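Local coordinates for acetyltransferase (PDB 2DXQ), which probably transfers an acetyl group from acetyl-coenzyme A to an acceptor, as a member of the GNAT acetyltransferase family, at the interface of chains A and B. Numbering follows the deposited sequence. Chains: chain A/B, Acetyltransferase.

Contacts 1 and 2 are two patches of one two-fold interface between copies of the GNAT protein, their C-alpha centres about 18 Å apart. Both draw on strand 117-123 of chain B, which lends its selenomethionine to contact 1 and its end, B:Thr122 and B:Gly123, to contact 2. Contact 1 is side-chain packing between central strands; contact 2 is backbone pairing in which the C-terminal strand of chain A joins the sheet of chain B. The symmetry repeats each patch with the chains exchanged. This reciprocal strand pairing is consistent with a dimer, although the structure alone does not show the oligomer in solution.

Contact 1: the interface of chains A and B. Residues chain A 51, 69, 85-86; chain B 71, 81, 83, 119.
Strands of the central GNAT sheets, 61-71 and 81-88 of chain A against 61-71, 81-89 and 117-123 of chain B, pack through side chains here, and B:Tyr81 and A:Glu85 meet at the middle. The two side chains run antiparallel, each passing the other: the phenol oxygen OH of B:Tyr81 lies 3.3 Å from CB of A:Glu85, while the methylene CG of A:Glu85 approaches from above the phenol plane, just beyond the rim, 3.8 Å from CZ of B:Tyr81. The carboxylate plane is inclined by 52° to the phenol, and it is the methylenes rather than the carboxylate that meet the tyrosine. A bend at chi2 (-65°) swings the carboxylate of A:Glu85 back toward its own strand, where OE1 takes a hydrogen bond from the backbone N of A:Asn86 (3.0 Å). That donor comes from the anti side, 23° out of the carboxylate plane, and should restrain the group's rotation. The other oxygen, OE2, faces the methyl CE of selenomethionine B:Met119 at 3.4 Å; the bend at chi3 of B:Met119 brings this methyl, rather than selenium, nearest to the oxygen.

B:Phe83 offers its rim: CG of A:Glu85 lies in the plane of the ring, 3.9 Å from CZ. Next to this, CE2 of B:Phe83 touches CD1 of A:Leu69 at 3.8 Å. A:Leu69 and B:Val71 point at each other tip to tip, with CD2 of the leucine 3.7 Å from CG1 of the valine. B:Val71 also packs on the tyrosine from within chain B, its CB lying over the phenol face turned away from A:Glu85 CG, toward the rim, and CE2 of B:Phe83 stands at the same ring's edge. The amide of A:Asn86 stands almost perpendicular to the phenol, with ND2 toward CE1.

The acid's aliphatic stem thus joins an apolar layer that lies between the central strands of the two subunits.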
# COMPACT_ATOMS: atom_id res chain seq x y z
N LEU A 51 -1.47 5.53 -9.05
CA LEU A 51 -0.52 4.45 -9.30
C LEU A 51 0.37 4.81 -10.49
O LEU A 51 -0.14 5.18 -11.55
CB LEU A 51 -1.28 3.15 -9.62
CG LEU A 51 -0.50 1.84 -9.82
CD1 LEU A 51 -1.42 0.64 -9.57
CD2 LEU A 51 0.17 1.72 -11.20
N LEU A 69 2.36 3.82 -5.24
CA LEU A 69 0.92 3.87 -4.96
C LEU A 69 0.68 5.05 -4.03
O LEU A 69 1.08 5.03 -2.88
CB LEU A 69 0.45 2.57 -4.30
CG LEU A 69 0.92 1.25 -4.91
CD1 LEU A 69 0.58 0.08 -3.99
CD2 LEU A 69 0.27 1.06 -6.29
N GLU A 85 6.05 -0.70 -4.31
CA GLU A 85 5.91 -2.14 -4.48
C GLU A 85 6.61 -2.65 -5.73
O GLU A 85 6.97 -1.88 -6.61
CB GLU A 85 4.43 -2.53 -4.54
CG GLU A 85 3.84 -2.91 -3.16
CD GLU A 85 4.48 -4.17 -2.60
OE1 GLU A 85 5.19 -4.87 -3.37
OE2 GLU A 85 4.31 -4.45 -1.40
N ASN A 86 6.79 -3.97 -5.78
CA ASN A 86 7.35 -4.68 -6.92
C ASN A 86 8.62 -4.05 -7.49
O ASN A 86 8.72 -3.74 -8.69
CB ASN A 86 6.30 -4.94 -7.99
CG ASN A 86 5.23 -5.89 -7.49
OD1 ASN A 86 5.52 -6.83 -6.74
ND2 ASN A 86 4.00 -5.64 -7.89
N VAL B 71 -5.12 -3.50 -4.72
CA VAL B 71 -4.23 -2.94 -5.73
C VAL B 71 -4.07 -3.89 -6.93
O VAL B 71 -3.74 -5.06 -6.75
CB VAL B 71 -2.84 -2.70 -5.10
CG1 VAL B 71 -1.92 -1.91 -6.06
CG2 VAL B 71 -2.95 -1.99 -3.71
N TYR B 81 -3.22 -7.59 -4.73
CA TYR B 81 -2.84 -7.67 -3.32
C TYR B 81 -3.48 -6.50 -2.60
O TYR B 81 -4.03 -5.57 -3.24
CB TYR B 81 -1.30 -7.69 -3.14
CG TYR B 81 -0.59 -6.48 -3.72
CD1 TYR B 81 -0.10 -6.52 -5.02
CD2 TYR B 81 -0.42 -5.31 -2.98
CE1 TYR B 81 0.54 -5.41 -5.59
CE2 TYR B 81 0.21 -4.19 -3.54
CZ TYR B 81 0.69 -4.25 -4.84
OH TYR B 81 1.31 -3.16 -5.40
N PHE B 83 -3.55 -3.71 1.04
CA PHE B 83 -3.01 -3.14 2.29
C PHE B 83 -4.18 -2.79 3.19
O PHE B 83 -5.27 -2.48 2.70
CB PHE B 83 -2.23 -1.87 2.04
CG PHE B 83 -0.96 -2.06 1.28
CD1 PHE B 83 0.21 -2.45 1.94
CD2 PHE B 83 -0.90 -1.81 -0.09
CE1 PHE B 83 1.41 -2.63 1.23
CE2 PHE B 83 0.30 -1.98 -0.80
CZ PHE B 83 1.44 -2.38 -0.13
N MSE B 119 -1.45 -7.03 3.46
CA MSE B 119 -0.31 -6.55 4.25
C MSE B 119 -0.66 -5.34 5.08
O MSE B 119 -1.58 -4.59 4.77
CB MSE B 119 0.87 -6.18 3.33
CG MSE B 119 1.36 -7.32 2.50
SE MSE B 119 2.71 -6.69 1.26
CE MSE B 119 1.55 -5.82 -0.02

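Contact 2: the interface of chains A and B. Residues chain A 140-143; chain B 122-125, 144.
B:Arg124, following strand 117-123 of the GNAT fold, lays its side chain along A:Asn141, where chain A passes from strand 139-141 into strand 143-148, which pairs with chain B. The arginine runs extended from CG to NE, with its CD 3.6 Å from the backbone O of A:Asn141. Its guanidinium presents a face to the asparagine, CB of A:Asn141 sitting 3.7 Å above the plane over its centre. With chi1 of A:Asn141 at 60°, the amide projects away from this face and leaves the methylene to make the contact. In the guanidinium plane, NH1 of B:Arg124 reaches water 2 at 2.7 Å, and that water also bonds to the backbone O of A:Gln140. Water 3 connects the backbone N of B:Arg124 with the O of A:Asn141 and NZ of A:Lys142.

B:Gly144 meets the side-chain amide of A:Gln140: NE2 donates to the glycine O at 2.9 Å, along a lone pair of the carbonyl and in its plane, with the acceptor nearly in the amide plane. The bend at chi2 (-74°) of A:Gln140 turns its amide toward this carbonyl. Water 1 links N of B:Gly144 to the O of A:Lys142.

A:Thr143 pairs antiparallel with B:Thr122 through reciprocal backbone hydrogen bonds, N of A:Thr143 to O of B:Thr122 at 2.8 Å and N of B:Thr122 to O of A:Thr143 at 3.0 Å. The A:Thr143 side chain stands roughly perpendicular to that of B:Arg124, OG1 lying 3.5 Å from CA of the arginine.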
# COMPACT_ATOMS: atom_id res chain seq x y z
N GLN A 140 14.42 1.44 8.66
CA GLN A 140 13.73 0.22 9.09
C GLN A 140 13.15 0.47 10.50
O GLN A 140 13.69 0.01 11.52
CB GLN A 140 14.68 -0.99 9.04
CG GLN A 140 13.97 -2.35 8.96
CD GLN A 140 13.33 -2.76 10.26
OE1 GLN A 140 14.03 -3.11 11.22
NE2 GLN A 140 12.00 -2.70 10.33
N ASN A 141 12.06 1.23 10.54
CA ASN A 141 11.45 1.60 11.82
C ASN A 141 9.98 1.27 11.93
O ASN A 141 9.27 1.83 12.77
CB ASN A 141 11.71 3.08 12.13
CG ASN A 141 11.13 4.01 11.10
OD1 ASN A 141 10.38 3.59 10.21
ND2 ASN A 141 11.48 5.29 11.20
N LYS A 142 9.52 0.37 11.06
CA LYS A 142 8.15 -0.14 11.12
C LYS A 142 8.16 -1.66 11.01
O LYS A 142 9.10 -2.25 10.46
CB LYS A 142 7.26 0.47 10.04
CG LYS A 142 7.11 2.00 10.12
CD LYS A 142 6.45 2.45 11.43
CE LYS A 142 6.53 3.97 11.60
NZ LYS A 142 6.15 4.39 12.98
N THR A 143 7.12 -2.29 11.53
CA THR A 143 7.04 -3.74 11.57
C THR A 143 5.94 -4.23 10.62
O THR A 143 4.80 -3.77 10.69
CB THR A 143 6.83 -4.23 13.02
OG1 THR A 143 7.99 -3.84 13.77
CG2 THR A 143 6.68 -5.77 13.10
N THR B 122 2.94 -1.45 10.89
CA THR B 122 2.60 -0.81 12.14
C THR B 122 3.87 -0.37 12.89
O THR B 122 4.98 -0.68 12.46
CB THR B 122 1.73 -1.74 12.99
OG1 THR B 122 1.09 -0.97 14.03
CG2 THR B 122 2.57 -2.88 13.56
N GLY B 123 3.69 0.36 13.99
CA GLY B 123 4.83 0.84 14.80
C GLY B 123 5.65 -0.32 15.33
O GLY B 123 5.12 -1.41 15.56
N ARG B 124 6.94 -0.10 15.51
CA ARG B 124 7.79 -1.17 16.01
C ARG B 124 7.67 -1.29 17.52
O ARG B 124 7.27 -0.33 18.20
CB ARG B 124 9.24 -0.93 15.61
CG ARG B 124 9.82 0.38 16.15
CD ARG B 124 11.20 0.57 15.58
NE ARG B 124 11.76 1.86 15.97
CZ ARG B 124 12.98 2.27 15.62
NH1 ARG B 124 13.77 1.50 14.88
NH2 ARG B 124 13.40 3.47 16.02
N HIS B 125 7.96 -2.49 18.03
CA HIS B 125 8.11 -2.72 19.47
C HIS B 125 6.88 -2.32 20.26
O HIS B 125 6.97 -1.72 21.33
CB HIS B 125 9.38 -2.00 19.96
CG HIS B 125 10.55 -2.24 19.07
ND1 HIS B 125 11.43 -1.24 18.70
CD2 HIS B 125 10.98 -3.36 18.45
CE1 HIS B 125 12.35 -1.74 17.89
NE2 HIS B 125 12.09 -3.03 17.72
N GLY B 144 9.59 -3.97 7.54
CA GLY B 144 8.96 -2.68 7.21
C GLY B 144 9.96 -1.54 7.12
O GLY B 144 10.89 -1.45 7.94
O HOH W 1 9.67 -5.39 10.24
O HOH W 2 13.86 -1.06 14.02
O HOH W 3 7.74 2.61 14.99